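PDB 1VQZ: lipoate-protein ligase, putative from Streptococcus pneumoniae, which is a putative member of the lipoate-protein ligase family, built from an LplA/LipB-type catalytic domain followed by a smaller C-terminal domain. Local coordinates for residues F25-E30 against L45-K50; Y32-L37 against A149-R154. One frame throughout, in Å; residues are numbered along the deposited sequence.

Interaction 1 (F25-E30 against L45-K50); sequences FNIALE and LLWINK. With EDO (1,2-ethanediol), chain L.
N26, I27 and E30 meet W47 inside a beta-alpha-beta unit, in which helix 23-36 connects strand 13-17 to strand 42-47. The helical segment runs nearly antiparallel to strand 45-47, at 172°, with the two axes 10.8 Å apart. The indole of W47 lies between the two. Its CG sits between the backbone N and the carbonyl carbon (chi1 49°), and the benzo ring reaches the helix. N26 CB lies 3.5 Å from W47 CZ3, and the backbone O of N26 stands over one face of the indole, displaced toward the rim. I27 CG1 adds an apolar touch 3.9 Å from W47 CH2.

E30 comes in differently. Its extended chain brings the carboxylate to the ring edge, with OE2 3.5 Å from W47 CZ2 and the carboxylate turned almost perpendicular to the indole. T97 OG1 is hydrogen-bonded both to W47 NE1 and to E30 OE2, and H158 ND1 also holds OE2, so neither polar end is left without a partner in this buried place. E30 OE1 meets O2 of a 1,2-ethanediol, although the modelled bond is very short and its exact length doubtful.

Past the ring, N26 ND2 donates a nearly straight hydrogen bond to N49 OD1, 2.9 Å and 165° at the hydrogen, with the two amides close to coplanar. S20 O takes another bond from ND2, while N18 ND2 serves N26 OD1, so the amide's rotation is fixed at both ends. Near E30, L29 CD2 touches L45 CD1 at 3.7 Å.

Strand 93-101 pairs alongside 42-47, L46 and I48 pack on helix 206-220, and helix 231-245 receives F25, I27 and A28 from helix 23-36.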
ATOM      1  N   PHE A  25     -12.622   7.622  -5.411  1.00 27.81           N
ATOM      2  CA  PHE A  25     -12.429   8.002  -6.791  1.00 26.05           C
ATOM      3  C   PHE A  25     -10.927   7.997  -7.152  1.00 28.79           C
ATOM      4  O   PHE A  25     -10.508   7.457  -8.192  1.00 28.59           O
ATOM      5  CB  PHE A  25     -13.050   9.386  -7.082  1.00 29.89           C
ATOM      6  CG  PHE A  25     -12.718   9.892  -8.458  1.00 28.75           C
ATOM      7  CD1 PHE A  25     -13.387   9.396  -9.565  1.00 30.36           C
ATOM      8  CD2 PHE A  25     -11.679  10.789  -8.647  1.00 29.03           C
ATOM      9  CE1 PHE A  25     -13.043   9.827 -10.835  1.00 29.74           C
ATOM     10  CE2 PHE A  25     -11.313  11.206  -9.909  1.00 30.37           C
ATOM     11  CZ  PHE A  25     -11.991  10.709 -11.006  1.00 30.14           C
ATOM     12  N   ASN A  26     -10.131   8.597  -6.281  1.00 29.52           N
ATOM     13  CA  ASN A  26      -8.699   8.750  -6.499  1.00 30.35           C
ATOM     14  C   ASN A  26      -7.981   7.416  -6.602  1.00 29.71           C
ATOM     15  O   ASN A  26      -7.035   7.238  -7.423  1.00 28.99           O
ATOM     16  CB  ASN A  26      -8.063   9.567  -5.376  1.00 28.96           C
ATOM     17  CG  ASN A  26      -8.391  11.082  -5.435  1.00 30.01           C
ATOM     18  OD1 ASN A  26      -8.940  11.614  -6.421  1.00 28.90           O
ATOM     19  ND2 ASN A  26      -8.067  11.787  -4.314  1.00 26.05           N
ATOM     20  N   ILE A  27      -8.373   6.488  -5.730  1.00 29.61           N
ATOM     21  CA  ILE A  27      -7.749   5.195  -5.697  1.00 29.46           C
ATOM     22  C   ILE A  27      -8.181   4.421  -6.947  1.00 27.72           C
ATOM     23  O   ILE A  27      -7.351   3.716  -7.570  1.00 27.15           O
ATOM     24  CB  ILE A  27      -7.976   4.518  -4.341  1.00 29.65           C
ATOM     25  CG1 ILE A  27      -7.181   5.269  -3.261  1.00 26.08           C
ATOM     26  CG2 ILE A  27      -7.509   3.059  -4.314  1.00 31.28           C
ATOM     27  CD1 ILE A  27      -7.479   4.764  -1.885  1.00 28.92           C
ATOM     28  N   ALA A  28      -9.461   4.567  -7.328  1.00 30.92           N
ATOM     29  CA  ALA A  28      -9.964   3.951  -8.584  1.00 27.56           C
ATOM     30  C   ALA A  28      -9.159   4.460  -9.814  1.00 30.18           C
ATOM     31  O   ALA A  28      -8.798   3.697 -10.740  1.00 26.21           O
ATOM     32  CB  ALA A  28     -11.450   4.231  -8.739  1.00 32.79           C
ATOM     33  N   LEU A  29      -8.864   5.762  -9.809  1.00 29.65           N
ATOM     34  CA  LEU A  29      -8.162   6.385 -10.903  1.00 28.88           C
ATOM     35  C   LEU A  29      -6.744   5.837 -10.977  1.00 28.93           C
ATOM     36  O   LEU A  29      -6.248   5.558 -12.074  1.00 26.75           O
ATOM     37  CB  LEU A  29      -8.199   7.915 -10.779  1.00 31.31           C
ATOM     38  CG  LEU A  29      -7.602   8.739 -11.932  1.00 24.99           C
ATOM     39  CD1 LEU A  29      -8.263  10.025 -12.064  1.00 26.20           C
ATOM     40  CD2 LEU A  29      -6.070   8.955 -11.795  1.00 28.03           C
ATOM     41  N   GLU A  30      -6.109   5.644  -9.814  1.00 28.05           N
ATOM     42  CA  GLU A  30      -4.747   5.096  -9.771  1.00 31.08           C
ATOM     43  C   GLU A  30      -4.739   3.665 -10.290  1.00 31.69           C
ATOM     44  O   GLU A  30      -3.851   3.286 -11.088  1.00 33.45           O
ATOM     45  CB  GLU A  30      -4.166   5.162  -8.343  1.00 28.84           C
ATOM     46  CG  GLU A  30      -2.722   4.659  -8.216  1.00 26.38           C
ATOM     47  CD  GLU A  30      -2.300   4.518  -6.782  1.00 31.38           C
ATOM     48  OE1 GLU A  30      -3.050   3.876  -6.028  1.00 35.84           O
ATOM     49  OE2 GLU A  30      -1.225   5.058  -6.412  1.00 35.30           O
ATOM     50  N   LEU A  45       1.853  10.291 -11.430  1.00 28.77           N
ATOM     51  CA  LEU A  45       0.902  11.249 -10.854  1.00 32.02           C
ATOM     52  C   LEU A  45       1.116  11.534  -9.383  1.00 33.40           C
ATOM     53  O   LEU A  45       1.604  10.680  -8.633  1.00 30.94           O
ATOM     54  CB  LEU A  45      -0.564  10.839 -11.054  1.00 33.10           C
ATOM     55  CG  LEU A  45      -1.085   9.474 -10.650  1.00 34.12           C
ATOM     56  CD1 LEU A  45      -2.592   9.504 -10.514  1.00 42.55           C
ATOM     57  CD2 LEU A  45      -0.678   8.427 -11.731  1.00 36.33           C
ATOM     58  N   LEU A  46       0.718  12.764  -9.017  1.00 33.12           N
ATOM     59  CA  LEU A  46       0.657  13.253  -7.634  1.00 28.95           C
ATOM     60  C   LEU A  46      -0.789  13.627  -7.285  1.00 27.63           C
ATOM     61  O   LEU A  46      -1.473  14.207  -8.089  1.00 29.17           O
ATOM     62  CB  LEU A  46       1.546  14.471  -7.470  1.00 25.72           C
ATOM     63  CG  LEU A  46       3.025  14.287  -7.832  1.00 31.43           C
ATOM     64  CD1 LEU A  46       3.789  15.622  -7.992  1.00 31.11           C
ATOM     65  CD2 LEU A  46       3.657  13.401  -6.822  1.00 31.71           C
ATOM     66  N   TRP A  47      -1.245  13.274  -6.089  1.00 27.31           N
ATOM     67  CA  TRP A  47      -2.626  13.488  -5.701  1.00 30.71           C
ATOM     68  C   TRP A  47      -2.858  13.439  -4.192  1.00 30.47           C
ATOM     69  O   TRP A  47      -2.008  13.006  -3.443  1.00 34.04           O
ATOM     70  CB  TRP A  47      -3.532  12.495  -6.441  1.00 30.40           C
ATOM     71  CG  TRP A  47      -3.062  11.072  -6.374  1.00 31.85           C
ATOM     72  CD1 TRP A  47      -2.020  10.493  -7.063  1.00 34.63           C
ATOM     73  CD2 TRP A  47      -3.590  10.074  -5.534  1.00 30.04           C
ATOM     74  NE1 TRP A  47      -1.909   9.170  -6.729  1.00 33.51           N
ATOM     75  CE2 TRP A  47      -2.853   8.886  -5.773  1.00 36.71           C
ATOM     76  CE3 TRP A  47      -4.645  10.045  -4.622  1.00 30.93           C
ATOM     77  CZ2 TRP A  47      -3.144   7.673  -5.114  1.00 32.51           C
ATOM     78  CZ3 TRP A  47      -4.927   8.821  -3.947  1.00 27.45           C
ATOM     79  CH2 TRP A  47      -4.194   7.658  -4.237  1.00 32.06           C
ATOM     80  N   ILE A  48      -4.045  13.916  -3.778  1.00 32.02           N
ATOM     81  CA  ILE A  48      -4.350  14.228  -2.396  1.00 31.22           C
ATOM     82  C   ILE A  48      -5.760  13.756  -2.053  1.00 29.13           C
ATOM     83  O   ILE A  48      -6.741  14.048  -2.747  1.00 28.37           O
ATOM     84  CB  ILE A  48      -4.169  15.767  -2.087  1.00 32.14           C
ATOM     85  CG1 ILE A  48      -2.723  16.219  -2.402  1.00 31.58           C
ATOM     86  CG2 ILE A  48      -4.546  16.068  -0.646  1.00 30.43           C
ATOM     87  CD1 ILE A  48      -2.432  17.734  -2.206  1.00 32.90           C
ATOM     88  N   ASN A  49      -5.821  12.980  -0.977  1.00 31.42           N
ATOM     89  CA  ASN A  49      -7.079  12.485  -0.389  1.00 30.17           C
ATOM     90  C   ASN A  49      -7.475  13.310   0.793  1.00 28.50           C
ATOM     91  O   ASN A  49      -6.607  13.762   1.555  1.00 25.97           O
ATOM     92  CB  ASN A  49      -6.873  11.074   0.127  1.00 31.31           C
ATOM     93  CG  ASN A  49      -6.631  10.071  -0.984  1.00 36.18           C
ATOM     94  OD1 ASN A  49      -7.225  10.189  -2.073  1.00 32.20           O
ATOM     95  ND2 ASN A  49      -5.814   9.010  -0.678  1.00 33.31           N
ATOM     96  N   LYS A  50      -8.788  13.511   0.930  1.00 29.87           N
ATOM     97  CA  LYS A  50      -9.412  13.981   2.148  1.00 30.30           C
ATOM     98  C   LYS A  50      -9.133  13.022   3.340  1.00 28.44           C
ATOM     99  O   LYS A  50      -8.731  11.907   3.131  1.00 32.72           O
ATOM    100  CB  LYS A  50     -10.926  14.097   1.916  1.00 30.25           C
ATOM    101  CG  LYS A  50     -11.652  12.748   1.894  1.00 28.57           C
ATOM    102  CD  LYS A  50     -12.997  12.793   1.105  1.00 35.52           C
ATOM    103  CE  LYS A  50     -14.129  13.553   1.839  1.00 38.97           C
ATOM    104  NZ  LYS A  50     -14.570  12.883   3.082  1.00 33.41           N
TER
HETATM  105  C1  EDO L 410      -3.387   4.594  -1.336  1.00 33.27           C
HETATM  106  O1  EDO L 410      -2.345   5.115  -0.544  1.00 22.97           O
HETATM  107  C2  EDO L 410      -2.718   4.139  -2.610  1.00 33.45           C
HETATM  108  O2  EDO L 410      -3.680   3.909  -3.616  1.00 27.87           O

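Interaction 2 (Y32-L37 against A149-R154); sequences YAFKHL and AYINGR. With EDO (1,2-ethanediol), chain N.
F34 reaches from the C-terminal part of helix 23-36 to the strand ends that flank a hairpin turn, where it meets I151 tip to tip. The CD1 methyl of I151 makes a CH-pi contact over one face of the phenyl, 4.2 Å from the F34 ring centroid and 17° off its normal. I151 CG2 lies 3.8 Å from F34 CZ, and A149 CB is 4.1 Å from CE2 of the same ring. R154 passes F34 in the opposite sense: its CG, anti to its own backbone N (chi1 -171°), lies 3.7 Å from F34 CE1. I99 and M156 of adjacent strands also touch the phenyl, which makes this the tight part of the contact.

Beyond, the R154 chain bends at chi3, which turns NE toward the helix; the guanidinium beyond it lies by L37 O. Its NH1 and NH2 make weak hydrogen bonds to that oxygen, each 3.3 Å. NH1 also bonds F34 O, but F34 O sits too close to R154 CD in the model, so its position is less sure. The firmer partner of NH2 is E40 O.

The solvent side is looser. K35 CG only comes within 4.2 Å of I151 CD1, and its amine turns to a salt bridge with E31. H36 is exposed; its NE2 accepts a hydrogen bond of 2.8 Å from O1 of a 1,2-ethanediol.

I151 and R154 bond each other through both backbone N-H and C=O groups around a type II turn, with G153 at positive phi: a two-residue beta hairpin joining strands 141-151 and 154-162, packed on a helix.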
ATOM      1  N   TYR A  32      -6.847   2.335 -12.348  1.00 28.78           N
ATOM      2  CA  TYR A  32      -7.118   2.428 -13.778  1.00 28.55           C
ATOM      3  C   TYR A  32      -5.838   2.715 -14.589  1.00 26.98           C
ATOM      4  O   TYR A  32      -5.576   2.084 -15.600  1.00 27.03           O
ATOM      5  CB  TYR A  32      -8.174   3.482 -14.054  1.00 30.13           C
ATOM      6  CG  TYR A  32      -8.724   3.369 -15.449  1.00 31.78           C
ATOM      7  CD1 TYR A  32      -9.702   2.422 -15.759  1.00 30.08           C
ATOM      8  CD2 TYR A  32      -8.276   4.203 -16.459  1.00 31.28           C
ATOM      9  CE1 TYR A  32     -10.210   2.271 -17.063  1.00 33.98           C
ATOM     10  CE2 TYR A  32      -8.786   4.083 -17.785  1.00 36.51           C
ATOM     11  CZ  TYR A  32      -9.758   3.105 -18.074  1.00 28.19           C
ATOM     12  OH  TYR A  32     -10.254   2.995 -19.345  1.00 35.49           O
ATOM     13  N   ALA A  33      -5.019   3.657 -14.121  1.00 26.95           N
ATOM     14  CA  ALA A  33      -3.757   3.907 -14.747  1.00 25.90           C
ATOM     15  C   ALA A  33      -2.856   2.655 -14.689  1.00 27.12           C
ATOM     16  O   ALA A  33      -2.288   2.247 -15.711  1.00 28.59           O
ATOM     17  CB  ALA A  33      -3.093   5.149 -14.111  1.00 28.50           C
ATOM     18  N   PHE A  34      -2.743   2.027 -13.509  1.00 27.73           N
ATOM     19  CA  PHE A  34      -1.895   0.848 -13.325  1.00 25.77           C
ATOM     20  C   PHE A  34      -2.329  -0.298 -14.234  1.00 27.64           C
ATOM     21  O   PHE A  34      -1.517  -0.876 -14.996  1.00 26.25           O
ATOM     22  CB  PHE A  34      -2.017   0.419 -11.878  1.00 26.95           C
ATOM     23  CG  PHE A  34      -1.144  -0.748 -11.472  1.00 29.22           C
ATOM     24  CD1 PHE A  34       0.107  -0.988 -12.076  1.00 26.54           C
ATOM     25  CD2 PHE A  34      -1.529  -1.540 -10.370  1.00 32.98           C
ATOM     26  CE1 PHE A  34       0.944  -2.037 -11.627  1.00 25.57           C
ATOM     27  CE2 PHE A  34      -0.710  -2.578  -9.926  1.00 33.69           C
ATOM     28  CZ  PHE A  34       0.528  -2.827 -10.566  1.00 25.44           C
ATOM     29  N   LYS A  35      -3.624  -0.604 -14.224  1.00 26.45           N
ATOM     30  CA  LYS A  35      -4.138  -1.845 -14.876  1.00 27.75           C
ATOM     31  C   LYS A  35      -4.756  -1.706 -16.264  1.00 26.60           C
ATOM     32  O   LYS A  35      -4.818  -2.656 -17.022  1.00 26.10           O
ATOM     33  CB  LYS A  35      -5.132  -2.541 -13.939  1.00 27.57           C
ATOM     34  CG  LYS A  35      -4.530  -2.951 -12.636  1.00 30.55           C
ATOM     35  CD  LYS A  35      -5.561  -3.641 -11.729  1.00 32.55           C
ATOM     36  CE  LYS A  35      -4.903  -4.141 -10.420  1.00 39.04           C
ATOM     37  NZ  LYS A  35      -5.944  -4.692  -9.432  1.00 32.84           N
ATOM     38  N   HIS A  36      -5.167  -0.508 -16.596  1.00 28.55           N
ATOM     39  CA  HIS A  36      -5.966  -0.266 -17.804  1.00 27.71           C
ATOM     40  C   HIS A  36      -5.289   0.590 -18.869  1.00 24.86           C
ATOM     41  O   HIS A  36      -5.668   0.492 -20.013  1.00 27.89           O
ATOM     42  CB  HIS A  36      -7.284   0.412 -17.413  1.00 26.93           C
ATOM     43  CG  HIS A  36      -8.233  -0.486 -16.697  1.00 33.21           C
ATOM     44  ND1 HIS A  36      -9.299  -1.088 -17.327  1.00 33.82           N
ATOM     45  CD2 HIS A  36      -8.300  -0.855 -15.394  1.00 37.52           C
ATOM     46  CE1 HIS A  36      -9.971  -1.803 -16.443  1.00 42.74           C
ATOM     47  NE2 HIS A  36      -9.394  -1.672 -15.264  1.00 32.81           N
ATOM     48  N   LEU A  37      -4.319   1.436 -18.506  1.00 26.72           N
ATOM     49  CA  LEU A  37      -3.615   2.264 -19.498  1.00 28.38           C
ATOM     50  C   LEU A  37      -2.347   1.560 -19.984  1.00 28.78           C
ATOM     51  O   LEU A  37      -1.223   2.093 -19.906  1.00 27.71           O
ATOM     52  CB  LEU A  37      -3.271   3.674 -18.984  1.00 30.50           C
ATOM     53  CG  LEU A  37      -4.436   4.620 -18.602  1.00 30.56           C
ATOM     54  CD1 LEU A  37      -3.883   5.972 -18.249  1.00 34.63           C
ATOM     55  CD2 LEU A  37      -5.461   4.775 -19.694  1.00 31.61           C
ATOM     56  N   ALA A 149       3.597  -2.711  -5.895  1.00 31.36           N
ATOM     57  CA  ALA A 149       2.651  -3.739  -6.334  1.00 31.50           C
ATOM     58  C   ALA A 149       3.061  -4.218  -7.721  1.00 30.96           C
ATOM     59  O   ALA A 149       3.597  -3.467  -8.501  1.00 29.86           O
ATOM     60  CB  ALA A 149       1.205  -3.206  -6.361  1.00 32.69           C
ATOM     61  N   TYR A 150       2.794  -5.479  -8.015  1.00 30.76           N
ATOM     62  CA  TYR A 150       3.212  -6.070  -9.272  1.00 33.09           C
ATOM     63  C   TYR A 150       2.094  -6.893  -9.809  1.00 34.96           C
ATOM     64  O   TYR A 150       1.604  -7.792  -9.129  1.00 34.56           O
ATOM     65  CB  TYR A 150       4.422  -6.966  -9.078  1.00 33.60           C
ATOM     66  CG  TYR A 150       4.820  -7.703 -10.316  1.00 30.75           C
ATOM     67  CD1 TYR A 150       5.552  -7.075 -11.295  1.00 28.94           C
ATOM     68  CD2 TYR A 150       4.429  -9.028 -10.528  1.00 29.94           C
ATOM     69  CE1 TYR A 150       5.940  -7.731 -12.456  1.00 33.74           C
ATOM     70  CE2 TYR A 150       4.824  -9.714 -11.709  1.00 44.38           C
ATOM     71  CZ  TYR A 150       5.584  -9.034 -12.669  1.00 35.82           C
ATOM     72  OH  TYR A 150       6.003  -9.642 -13.829  1.00 34.73           O
ATOM     73  N   ILE A 151       1.656  -6.548 -11.010  1.00 37.52           N
ATOM     74  CA  ILE A 151       0.849  -7.438 -11.818  1.00 45.32           C
ATOM     75  C   ILE A 151       1.746  -7.935 -12.962  1.00 47.90           C
ATOM     76  O   ILE A 151       2.931  -7.530 -13.052  1.00 47.51           O
ATOM     77  CB  ILE A 151      -0.359  -6.726 -12.406  1.00 46.45           C
ATOM     78  CG1 ILE A 151       0.100  -5.743 -13.510  1.00 49.27           C
ATOM     79  CG2 ILE A 151      -1.193  -6.126 -11.272  1.00 51.30           C
ATOM     80  CD1 ILE A 151      -1.012  -4.709 -14.007  1.00 49.12           C
ATOM     81  N   ASN A 152       1.209  -8.775 -13.851  1.00 48.69           N
ATOM     82  CA  ASN A 152       2.066  -9.338 -14.926  1.00 46.94           C
ATOM     83  C   ASN A 152       2.519  -8.197 -15.827  1.00 41.44           C
ATOM     84  O   ASN A 152       1.737  -7.360 -16.290  1.00 39.14           O
ATOM     85  CB  ASN A 152       1.436 -10.505 -15.724  1.00 48.48           C
ATOM     86  N   GLY A 153       3.829  -8.126 -15.947  1.00 39.22           N
ATOM     87  CA  GLY A 153       4.495  -7.224 -16.846  1.00 36.38           C
ATOM     88  C   GLY A 153       4.416  -5.768 -16.452  1.00 30.05           C
ATOM     89  O   GLY A 153       4.834  -4.956 -17.231  1.00 32.05           O
ATOM     90  N   ARG A 154       3.888  -5.453 -15.276  1.00 29.63           N
ATOM     91  CA  ARG A 154       3.693  -4.065 -14.855  1.00 31.92           C
ATOM     92  C   ARG A 154       3.873  -3.820 -13.346  1.00 29.16           C
ATOM     93  O   ARG A 154       3.326  -4.535 -12.450  1.00 28.44           O
ATOM     94  CB  ARG A 154       2.329  -3.571 -15.357  1.00 36.08           C
ATOM     95  CG  ARG A 154       2.087  -2.137 -15.181  1.00 38.84           C
ATOM     96  CD  ARG A 154       0.778  -1.644 -15.832  1.00 42.56           C
ATOM     97  NE  ARG A 154       1.083  -1.147 -17.119  1.00 43.62           N
ATOM     98  CZ  ARG A 154       0.838   0.054 -17.629  1.00 33.14           C
ATOM     99  NH1 ARG A 154       0.109   0.990 -17.063  1.00 30.83           N
ATOM    100  NH2 ARG A 154       1.328   0.263 -18.833  1.00 32.26           N
TER
HETATM  101  C1  EDO N 412     -10.351  -3.314 -12.898  1.00 47.95           C
HETATM  102  O1  EDO N 412      -8.942  -3.113 -12.869  1.00 44.79           O
HETATM  103  C2  EDO N 412     -10.929  -2.536 -11.730  1.00 47.72           C
HETATM  104  O2  EDO N 412     -10.681  -3.198 -10.494  1.00 32.47           O

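How the interactions relate
Interactions 1 and 2 use successive lengths of helix 23-36, parted only by E31, and their centres lie 16 Å apart. Both attach the helix to the same mixed sheet, but at different strands: 42-47 for interaction 1, and 141-151 with its hairpin turn for interaction 2, with 93-101 and 154-162 lying between. Strand 93-101 serves both, through T97 in the first and I99 in the second. The segments alternate along the chain, and 149-154, more than a hundred residues further on, returns to the same helix. Each contact has its own 1,2-ethanediol, probably from the crystallisation liquor: one also bonds H89, the other E31.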